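Local atomic coordinates of BH2092 protein (Bacillus halodurans, PDB entry 3NHV), a protein that is of unknown function but carries a rhodanese-like domain, the fold of sulfurtransferases that pass sulfur through a cysteine, and may act in a similar way. Residues D38-E43 with I76-G81; S15-I20 with E103-I108; Y45-I50 with G120-K125. One frame throughout, in Å; residues are numbered along the deposited sequence.

Contact 1: D38-E43 with I76-G81; sequences DVRDAE and ITYCWG
Arg40 stands its guanidinium nearly upright over one face of the Trp80 indole, with NE above the middle of the ring system and NH2 reaching over the far rim, 3.1 Å from CH2 of Trp80. The two planes stand 75° apart, so the group meets the indole by its edge. CZ nevertheless lies 4.0 Å from the centroid of the six-membered ring and almost on its normal, a cation-pi contact, while CG of Arg40 rests on the five-membered ring as a CH-pi partner. The arginine chain is bent at chi2 and chi3; NH1 forms a salt bridge of 3.0 Å to OD2 of Asp38, meeting its syn lone pair nearly in the guanidinium plane. That same oxygen accepts from OH of Tyr78 in a very short bond, 2.5 Å as modelled. The other oxygen, OD1, takes the backbone N of Arg40 in an Asx turn, which leaves the carboxylate gripped at both ends. Asp38 also presents its CA to one face of the Tyr78 ring, 4.0 Å from the centroid. These groups sit where two neighbouring parallel strands of the rhodanese-like alpha/beta fold, 34-38 and 74-78, run out into loops at their C-terminal ends. Asp38 pairs with Tyr78, and N of Val39 donates to O of Tyr78 over 3.3 Å. At the start of the loop that in rhodaneses holds the active-site cysteine, Cys79 is held in a disulfide to Cys84. The charge of Arg40 has a further partner in the carbonyl of Cys48, and the hydroxyl of Tyr78 meets N of Ile50.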
loop_
_atom_site.group_PDB
_atom_site.type_symbol
_atom_site.label_atom_id
_atom_site.label_comp_id
_atom_site.label_asym_id
_atom_site.label_seq_id
_atom_site.Cartn_x
_atom_site.Cartn_y
_atom_site.Cartn_z
ATOM N N ASP B 38 -12.878 -0.432 14.157
ATOM C CA ASP B 38 -12.377 -1.683 13.580
ATOM C C ASP B 38 -13.511 -2.174 12.687
ATOM O O ASP B 38 -14.611 -2.437 13.164
ATOM C CB ASP B 38 -12.101 -2.713 14.679
ATOM C CG ASP B 38 -11.366 -3.939 14.164
ATOM O OD1 ASP B 38 -11.680 -4.412 13.050
ATOM O OD2 ASP B 38 -10.477 -4.442 14.884
ATOM N N VAL B 39 -13.233 -2.285 11.394
ATOM C CA VAL B 39 -14.216 -2.700 10.400
ATOM C C VAL B 39 -14.229 -4.194 10.093
ATOM O O VAL B 39 -15.090 -4.673 9.354
ATOM C CB VAL B 39 -13.967 -1.936 9.081
ATOM C CG1 VAL B 39 -14.848 -2.468 7.982
ATOM C CG2 VAL B 39 -14.214 -0.451 9.296
ATOM N N ARG B 40 -13.278 -4.937 10.643
ATOM C CA ARG B 40 -13.224 -6.370 10.373
ATOM C C ARG B 40 -14.400 -7.110 11.008
ATOM O O ARG B 40 -15.325 -6.503 11.551
ATOM C CB ARG B 40 -11.922 -6.970 10.910
ATOM C CG ARG B 40 -10.655 -6.243 10.507
ATOM C CD ARG B 40 -9.740 -6.117 11.720
ATOM N NE ARG B 40 -8.966 -7.318 12.023
ATOM C CZ ARG B 40 -8.708 -7.733 13.261
ATOM N NH1 ARG B 40 -9.178 -7.057 14.301
ATOM N NH2 ARG B 40 -7.943 -8.800 13.463
ATOM N N ASP B 41 -14.350 -8.435 10.933
ATOM C CA ASP B 41 -15.384 -9.283 11.511
ATOM C C ASP B 41 -15.398 -9.139 13.029
ATOM O O ASP B 41 -14.340 -9.055 13.652
ATOM C CB ASP B 41 -15.116 -10.744 11.190
ATOM C CG ASP B 41 -16.079 -11.661 11.897
ATOM O OD1 ASP B 41 -17.158 -11.938 11.324
ATOM O OD2 ASP B 41 -15.775 -12.083 13.042
ATOM N N ALA B 42 -16.588 -9.149 13.624
ATOM C CA ALA B 42 -16.726 -9.015 15.079
ATOM C C ALA B 42 -15.800 -9.938 15.866
ATOM O O ALA B 42 -15.125 -9.505 16.801
ATOM C CB ALA B 42 -18.168 -9.275 15.491
ATOM N N GLU B 43 -15.773 -11.211 15.488
ATOM C CA GLU B 43 -14.945 -12.194 16.177
ATOM C C GLU B 43 -13.483 -11.749 16.198
ATOM O O GLU B 43 -12.822 -11.820 17.238
ATOM C CB GLU B 43 -15.075 -13.556 15.485
ATOM C CG GLU B 43 -14.709 -14.758 16.348
ATOM C CD GLU B 43 -15.682 -14.973 17.515
ATOM O OE1 GLU B 43 -16.919 -14.927 17.288
ATOM O OE2 GLU B 43 -15.202 -15.200 18.659
ATOM N N ILE B 76 -11.653 6.961 12.058
ATOM C CA ILE B 76 -10.450 6.316 11.545
ATOM C C ILE B 76 -10.775 4.836 11.400
ATOM O O ILE B 76 -11.002 4.152 12.390
ATOM C CB ILE B 76 -9.250 6.452 12.524
ATOM C CG1 ILE B 76 -9.027 7.919 12.893
ATOM C CG2 ILE B 76 -7.979 5.889 11.876
ATOM C CD1 ILE B 76 -8.539 8.778 11.747
ATOM N N THR B 77 -10.796 4.342 10.168
ATOM C CA THR B 77 -11.112 2.941 9.936
ATOM C C THR B 77 -9.861 2.121 9.717
ATOM O O THR B 77 -8.874 2.623 9.191
ATOM C CB THR B 77 -12.002 2.774 8.692
ATOM O OG1 THR B 77 -11.281 3.222 7.537
ATOM C CG2 THR B 77 -13.276 3.600 8.831
ATOM N N TYR B 78 -9.894 0.855 10.118
ATOM C CA TYR B 78 -8.748 -0.007 9.889
ATOM C C TYR B 78 -9.200 -1.447 9.687
ATOM O O TYR B 78 -10.141 -1.910 10.334
ATOM C CB TYR B 78 -7.735 0.104 11.040
ATOM C CG TYR B 78 -8.067 -0.682 12.288
ATOM C CD1 TYR B 78 -7.817 -2.049 12.361
ATOM C CD2 TYR B 78 -8.605 -0.052 13.405
ATOM C CE1 TYR B 78 -8.087 -2.763 13.515
ATOM C CE2 TYR B 78 -8.879 -0.756 14.565
ATOM C CZ TYR B 78 -8.617 -2.110 14.617
ATOM O OH TYR B 78 -8.864 -2.805 15.780
ATOM N N CYS B 79 -8.544 -2.129 8.754
ATOM C CA CYS B 79 -8.839 -3.520 8.442
ATOM C C CYS B 79 -7.606 -4.325 8.834
ATOM O O CYS B 79 -6.835 -3.894 9.682
ATOM C CB CYS B 79 -9.138 -3.693 6.945
ATOM S SG CYS B 79 -9.290 -5.446 6.426
ATOM N N TRP B 80 -7.409 -5.487 8.226
ATOM C CA TRP B 80 -6.260 -6.303 8.560
ATOM C C TRP B 80 -4.942 -5.655 8.203
ATOM O O TRP B 80 -4.084 -5.485 9.066
ATOM C CB TRP B 80 -6.346 -7.667 7.885
ATOM C CG TRP B 80 -7.381 -8.540 8.491
ATOM C CD1 TRP B 80 -8.696 -8.624 8.134
ATOM C CD2 TRP B 80 -7.205 -9.431 9.596
ATOM N NE1 TRP B 80 -9.350 -9.515 8.951
ATOM C CE2 TRP B 80 -8.460 -10.023 9.859
ATOM C CE3 TRP B 80 -6.111 -9.782 10.395
ATOM C CZ2 TRP B 80 -8.651 -10.954 10.880
ATOM C CZ3 TRP B 80 -6.301 -10.711 11.417
ATOM C CH2 TRP B 80 -7.564 -11.284 11.650
ATOM N N GLY B 81 -4.781 -5.295 6.934
ATOM C CA GLY B 81 -3.541 -4.676 6.493
ATOM C C GLY B 81 -3.541 -4.163 5.059
ATOM O O GLY B 81 -4.601 -3.927 4.475
#

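Contact 2: S15-I20 with E103-I108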
loop_
_atom_site.group_PDB
_atom_site.type_symbol
_atom_site.label_atom_id
_atom_site.label_comp_id
_atom_site.label_asym_id
_atom_site.label_seq_id
_atom_site.Cartn_x
_atom_site.Cartn_y
_atom_site.Cartn_z
ATOM N N SER B 15 -4.920 13.814 3.348
ATOM C CA SER B 15 -6.208 14.214 3.899
ATOM C C SER B 15 -7.212 13.058 3.989
ATOM O O SER B 15 -8.265 13.197 4.609
ATOM C CB SER B 15 -6.816 15.354 3.068
ATOM O OG SER B 15 -7.314 14.896 1.814
ATOM N N TYR B 16 -6.898 11.923 3.370
ATOM C CA TYR B 16 -7.802 10.771 3.412
ATOM C C TYR B 16 -7.213 9.596 4.178
ATOM O O TYR B 16 -7.778 8.501 4.171
ATOM C CB TYR B 16 -8.163 10.313 1.987
ATOM C CG TYR B 16 -8.981 11.316 1.203
ATOM C CD1 TYR B 16 -10.237 11.726 1.660
ATOM C CD2 TYR B 16 -8.494 11.877 0.021
ATOM C CE1 TYR B 16 -10.986 12.671 0.966
ATOM C CE2 TYR B 16 -9.238 12.824 -0.685
ATOM C CZ TYR B 16 -10.482 13.217 -0.202
ATOM O OH TYR B 16 -11.221 14.167 -0.876
ATOM N N GLU B 17 -6.084 9.808 4.844
ATOM C CA GLU B 17 -5.466 8.705 5.567
ATOM C C GLU B 17 -4.611 9.109 6.759
ATOM O O GLU B 17 -4.404 10.290 7.038
ATOM C CB GLU B 17 -4.629 7.856 4.596
ATOM C CG GLU B 17 -3.573 8.641 3.825
ATOM C CD GLU B 17 -2.831 7.807 2.772
ATOM O OE1 GLU B 17 -3.498 7.173 1.918
ATOM O OE2 GLU B 17 -1.576 7.800 2.791
ATOM N N THR B 18 -4.138 8.100 7.474
ATOM C CA THR B 18 -3.291 8.306 8.625
ATOM C C THR B 18 -2.496 7.026 8.790
ATOM O O THR B 18 -2.949 5.954 8.382
ATOM C CB THR B 18 -4.118 8.580 9.892
ATOM O OG1 THR B 18 -3.248 8.625 11.027
ATOM C CG2 THR B 18 -5.157 7.494 10.098
ATOM N N ASP B 19 -1.309 7.134 9.376
ATOM C CA ASP B 19 -0.477 5.962 9.549
ATOM C C ASP B 19 -0.331 5.532 11.001
ATOM O O ASP B 19 -0.758 6.237 11.912
ATOM C CB ASP B 19 0.905 6.187 8.900
ATOM C CG ASP B 19 1.755 7.236 9.623
ATOM O OD1 ASP B 19 1.332 7.761 10.681
ATOM O OD2 ASP B 19 2.867 7.521 9.119
ATOM N N ILE B 20 0.268 4.362 11.198
ATOM C CA ILE B 20 0.479 3.805 12.522
ATOM C C ILE B 20 1.091 4.821 13.479
ATOM O O ILE B 20 0.603 5.020 14.589
ATOM C CB ILE B 20 1.380 2.567 12.441
ATOM C CG1 ILE B 20 0.760 1.552 11.482
ATOM C CG2 ILE B 20 1.541 1.941 13.812
ATOM C CD1 ILE B 20 -0.621 1.094 11.898
ATOM N N GLU B 103 -8.715 6.592 6.497
ATOM C CA GLU B 103 -8.424 5.166 6.648
ATOM C C GLU B 103 -6.995 5.003 7.132
ATOM O O GLU B 103 -6.118 5.795 6.778
ATOM C CB GLU B 103 -8.605 4.416 5.322
ATOM C CG GLU B 103 -7.625 4.815 4.226
ATOM C CD GLU B 103 -7.942 4.173 2.882
ATOM O OE1 GLU B 103 -8.034 2.924 2.817
ATOM O OE2 GLU B 103 -8.097 4.918 1.890
ATOM N N LEU B 104 -6.772 3.977 7.947
ATOM C CA LEU B 104 -5.458 3.689 8.503
ATOM C C LEU B 104 -4.689 2.730 7.602
ATOM O O LEU B 104 -5.101 1.583 7.419
ATOM C CB LEU B 104 -5.604 3.054 9.885
ATOM C CG LEU B 104 -4.294 2.688 10.577
ATOM C CD1 LEU B 104 -3.581 3.960 11.012
ATOM C CD2 LEU B 104 -4.566 1.811 11.784
ATOM N N ILE B 105 -3.573 3.196 7.047
ATOM C CA ILE B 105 -2.741 2.358 6.187
ATOM C C ILE B 105 -1.899 1.436 7.067
ATOM O O ILE B 105 -1.319 1.872 8.066
ATOM C CB ILE B 105 -1.782 3.203 5.312
ATOM C CG1 ILE B 105 -0.867 4.043 6.197
ATOM C CG2 ILE B 105 -2.575 4.109 4.395
ATOM C CD1 ILE B 105 0.288 4.686 5.448
ATOM N N GLY B 106 -1.837 0.163 6.695
ATOM C CA GLY B 106 -1.065 -0.790 7.470
ATOM C C GLY B 106 -1.974 -1.678 8.300
ATOM O O GLY B 106 -1.620 -2.808 8.647
ATOM N N GLY B 107 -3.158 -1.163 8.618
ATOM C CA GLY B 107 -4.104 -1.932 9.404
ATOM C C GLY B 107 -3.522 -2.354 10.739
ATOM O O GLY B 107 -2.572 -1.746 11.236
ATOM N N ILE B 108 -4.087 -3.405 11.322
ATOM C CA ILE B 108 -3.626 -3.893 12.608
ATOM C C ILE B 108 -2.363 -4.713 12.418
ATOM O O ILE B 108 -1.587 -4.907 13.347
ATOM C CB ILE B 108 -4.714 -4.754 13.295
ATOM C CG1 ILE B 108 -4.305 -5.063 14.739
ATOM C CG2 ILE B 108 -4.944 -6.037 12.508
ATOM C CD1 ILE B 108 -5.410 -5.713 15.561
#
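Ile105 has CG1 tucked between its backbone N and carbonyl carbon (chi1 59°), and CD1, nearly anti beyond it (chi2 168°), comes 3.8 Å from CB of Asp19. CG2, the other branch, meets the carboxylate carbon CD of Glu17 at 4.0 Å. Leu104 has CG anti to the backbone N (chi1 179°); beyond it CD1 lies 3.4 Å from O of Thr18 and CD2 faces CD1 of Ile20. The strands behind these groups run parallel, 17-19 forming the margin of the chain's central sheet beside 100-105. Three backbone bonds lace them together: N of Glu103 to O of Tyr16, N of Thr18 to O of Glu103, and N of Ile105 to O of Thr18. An alanine in place of Ile105 would probably open a gap beside CB of Asp19 and the Glu17 carboxylate, and weaken packing against Pro82 of the second subunit. That subunit also supplies Asn85, which binds both Glu17 and Asp19. On the same face as Ile105, Glu103 binds Thr88 and forms a salt bridge to Lys13 of the third subunit. A type II turn runs from Leu104 to Gly107, and CD1 of Ile20 lies 3.5 Å from O of Gly107.

Contact 3: Y45-I50 with G120-K125; sequences YKECHI and GTLGAK
Glu47 and Leu122 lie side by side and point the same way, with OE1 of Glu47 alongside CD1 of Leu122. The glutamate chain runs extended beyond CG, chi2 -176°, which carries CD out beside the leucine. Lys46 and Thr121, by contrast, pass each other at a slant: the lysine is bent at chi2, chi3 and chi4, and its methylene CD lies 3.2 Å from OG1 of Thr121. This hydroxyl sits beside its own backbone N and makes a weak bond to O of Lys46. The stronger tie to that carbonyl comes from N of Thr121, 3.0 Å away, in the carbonyl plane and on a lone pair. The next carbonyl, O of Glu47, takes N of Gly123 at 3.1 Å, with a weak second bond from N of Leu122. Gly120 approaches with its CA, which makes a CA-H...O contact of 3.2 Å to O of Glu47; a side chain on Gly120 would run into that oxygen. SG of Cys48, the first residue to leave the helix, is anti to its backbone N (chi1 175°) and lies 3.4 Å from O of Gly123; the Cys48 side chain also touches Ile108 and Arg112 of helix 107-113. The loop that follows this last helix thus folds back over the C-terminal end of helix 42-47. Amide N-H groups of the loop supply donors for the carbonyls of Lys46 and Glu47, and the charged ends of these two residues make no salt bridge across the contact, so the attachment depends mainly on backbone polarity rather than on charge pairing or an apolar core.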
loop_
_atom_site.group_PDB
_atom_site.type_symbol
_atom_site.label_atom_id
_atom_site.label_comp_id
_atom_site.label_asym_id
_atom_site.label_seq_id
_atom_site.Cartn_x
_atom_site.Cartn_y
_atom_site.Cartn_z
ATOM N N TYR B 45 -12.235 -8.774 16.057
ATOM C CA TYR B 45 -12.077 -7.670 16.990
ATOM C C TYR B 45 -12.003 -8.159 18.427
ATOM O O TYR B 45 -11.095 -7.785 19.165
ATOM C CB TYR B 45 -13.239 -6.685 16.832
ATOM C CG TYR B 45 -13.339 -5.634 17.916
ATOM C CD1 TYR B 45 -13.891 -5.934 19.167
ATOM C CD2 TYR B 45 -12.905 -4.330 17.688
ATOM C CE1 TYR B 45 -14.006 -4.956 20.162
ATOM C CE2 TYR B 45 -13.014 -3.351 18.671
ATOM C CZ TYR B 45 -13.565 -3.669 19.901
ATOM O OH TYR B 45 -13.672 -2.688 20.854
ATOM N N LYS B 46 -12.955 -9.001 18.818
ATOM C CA LYS B 46 -13.005 -9.527 20.181
ATOM C C LYS B 46 -11.723 -10.275 20.565
ATOM O O LYS B 46 -11.361 -10.321 21.741
ATOM C CB LYS B 46 -14.238 -10.433 20.344
ATOM C CG LYS B 46 -14.706 -10.660 21.793
ATOM C CD LYS B 46 -13.975 -11.820 22.485
ATOM C CE LYS B 46 -14.282 -13.185 21.841
ATOM N NZ LYS B 46 -15.729 -13.553 21.880
ATOM N N GLU B 47 -11.031 -10.840 19.576
ATOM C CA GLU B 47 -9.787 -11.571 19.829
ATOM C C GLU B 47 -8.596 -10.630 19.985
ATOM O O GLU B 47 -7.840 -10.713 20.956
ATOM C CB GLU B 47 -9.483 -12.538 18.684
ATOM C CG GLU B 47 -10.512 -13.625 18.486
ATOM C CD GLU B 47 -10.111 -14.616 17.410
ATOM O OE1 GLU B 47 -9.026 -15.226 17.539
ATOM O OE2 GLU B 47 -10.882 -14.790 16.437
ATOM N N CYS B 48 -8.438 -9.734 19.014
ATOM C CA CYS B 48 -7.330 -8.781 19.006
ATOM C C CYS B 48 -7.688 -7.494 18.266
ATOM O O CYS B 48 -8.039 -7.525 17.085
ATOM C CB CYS B 48 -6.111 -9.430 18.344
ATOM S SG CYS B 48 -4.700 -8.342 18.138
ATOM N N HIS B 49 -7.596 -6.365 18.961
ATOM C CA HIS B 49 -7.904 -5.084 18.345
ATOM C C HIS B 49 -7.062 -3.940 18.897
ATOM O O HIS B 49 -6.314 -4.108 19.855
ATOM C CB HIS B 49 -9.399 -4.765 18.492
ATOM C CG HIS B 49 -9.859 -4.609 19.909
ATOM N ND1 HIS B 49 -9.452 -3.567 20.715
ATOM C CD2 HIS B 49 -10.725 -5.341 20.652
ATOM C CE1 HIS B 49 -10.050 -3.662 21.891
ATOM N NE2 HIS B 49 -10.828 -4.729 21.877
ATOM N N ILE B 50 -7.187 -2.772 18.283
ATOM C CA ILE B 50 -6.427 -1.610 18.706
ATOM C C ILE B 50 -7.080 -0.878 19.867
ATOM O O ILE B 50 -8.276 -0.610 19.857
ATOM C CB ILE B 50 -6.258 -0.616 17.549
ATOM C CG1 ILE B 50 -5.497 -1.276 16.410
ATOM C CG2 ILE B 50 -5.528 0.632 18.038
ATOM C CD1 ILE B 50 -5.402 -0.419 15.190
ATOM N N GLY B 120 -7.736 -7.817 23.951
ATOM C CA GLY B 120 -8.646 -8.846 23.480
ATOM C C GLY B 120 -8.416 -10.211 24.101
ATOM O O GLY B 120 -7.664 -10.355 25.064
ATOM N N THR B 121 -9.070 -11.217 23.529
ATOM C CA THR B 121 -8.970 -12.590 24.005
ATOM C C THR B 121 -7.589 -13.189 23.814
ATOM O O THR B 121 -6.941 -13.590 24.778
ATOM C CB THR B 121 -9.986 -13.499 23.283
ATOM O OG1 THR B 121 -11.311 -13.177 23.723
ATOM C CG2 THR B 121 -9.694 -14.969 23.565
ATOM N N LEU B 122 -7.147 -13.270 22.564
ATOM C CA LEU B 122 -5.844 -13.844 22.264
ATOM C C LEU B 122 -4.736 -12.813 22.288
ATOM O O LEU B 122 -3.559 -13.163 22.310
ATOM C CB LEU B 122 -5.874 -14.520 20.899
ATOM C CG LEU B 122 -6.930 -15.611 20.749
ATOM C CD1 LEU B 122 -6.836 -16.213 19.358
ATOM C CD2 LEU B 122 -6.716 -16.676 21.813
ATOM N N GLY B 123 -5.120 -11.540 22.282
ATOM C CA GLY B 123 -4.136 -10.471 22.296
ATOM C C GLY B 123 -3.036 -10.652 21.263
ATOM O O GLY B 123 -3.302 -10.801 20.069
ATOM N N ALA B 124 -1.792 -10.653 21.732
ATOM C CA ALA B 124 -0.638 -10.808 20.856
ATOM C C ALA B 124 -0.512 -12.224 20.301
ATOM O O ALA B 124 0.384 -12.501 19.507
ATOM C CB ALA B 124 0.632 -10.429 21.606
ATOM N N LYS B 125 -1.403 -13.121 20.712
ATOM C CA LYS B 125 -1.347 -14.498 20.227
ATOM C C LYS B 125 -2.305 -14.754 19.077
ATOM O O LYS B 125 -2.248 -15.801 18.428
ATOM C CB LYS B 125 -1.610 -15.487 21.370
ATOM C CG LYS B 125 -0.366 -15.804 22.194
ATOM C CD LYS B 125 -0.571 -16.966 23.164
ATOM C CE LYS B 125 0.721 -17.266 23.939
ATOM N NZ LYS B 125 0.559 -18.334 24.973
#

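How the contacts relate
Contacts 1 and 2 are buried and belong to one parallel sheet, in which strands 74-78 and 100-105 are neighbours; N of Leu104 probably bonds to O of Thr77, and N of Ile108 to O of Cys79. Contact 3 lies at the surface, its centre about 15 Å from the centre of the chain, yet it shares helix 42-47 with contact 1, and CB of Asp38 packs against CD2 of Tyr45. The chemistry shifts with place: a carboxylate, a guanidinium and aromatic rings interlock at the strand ends of contact 1, strand pairing with aliphatic packing and subunit neighbours marks contact 2, and contact 3 answers helix-end carbonyls with loop amides.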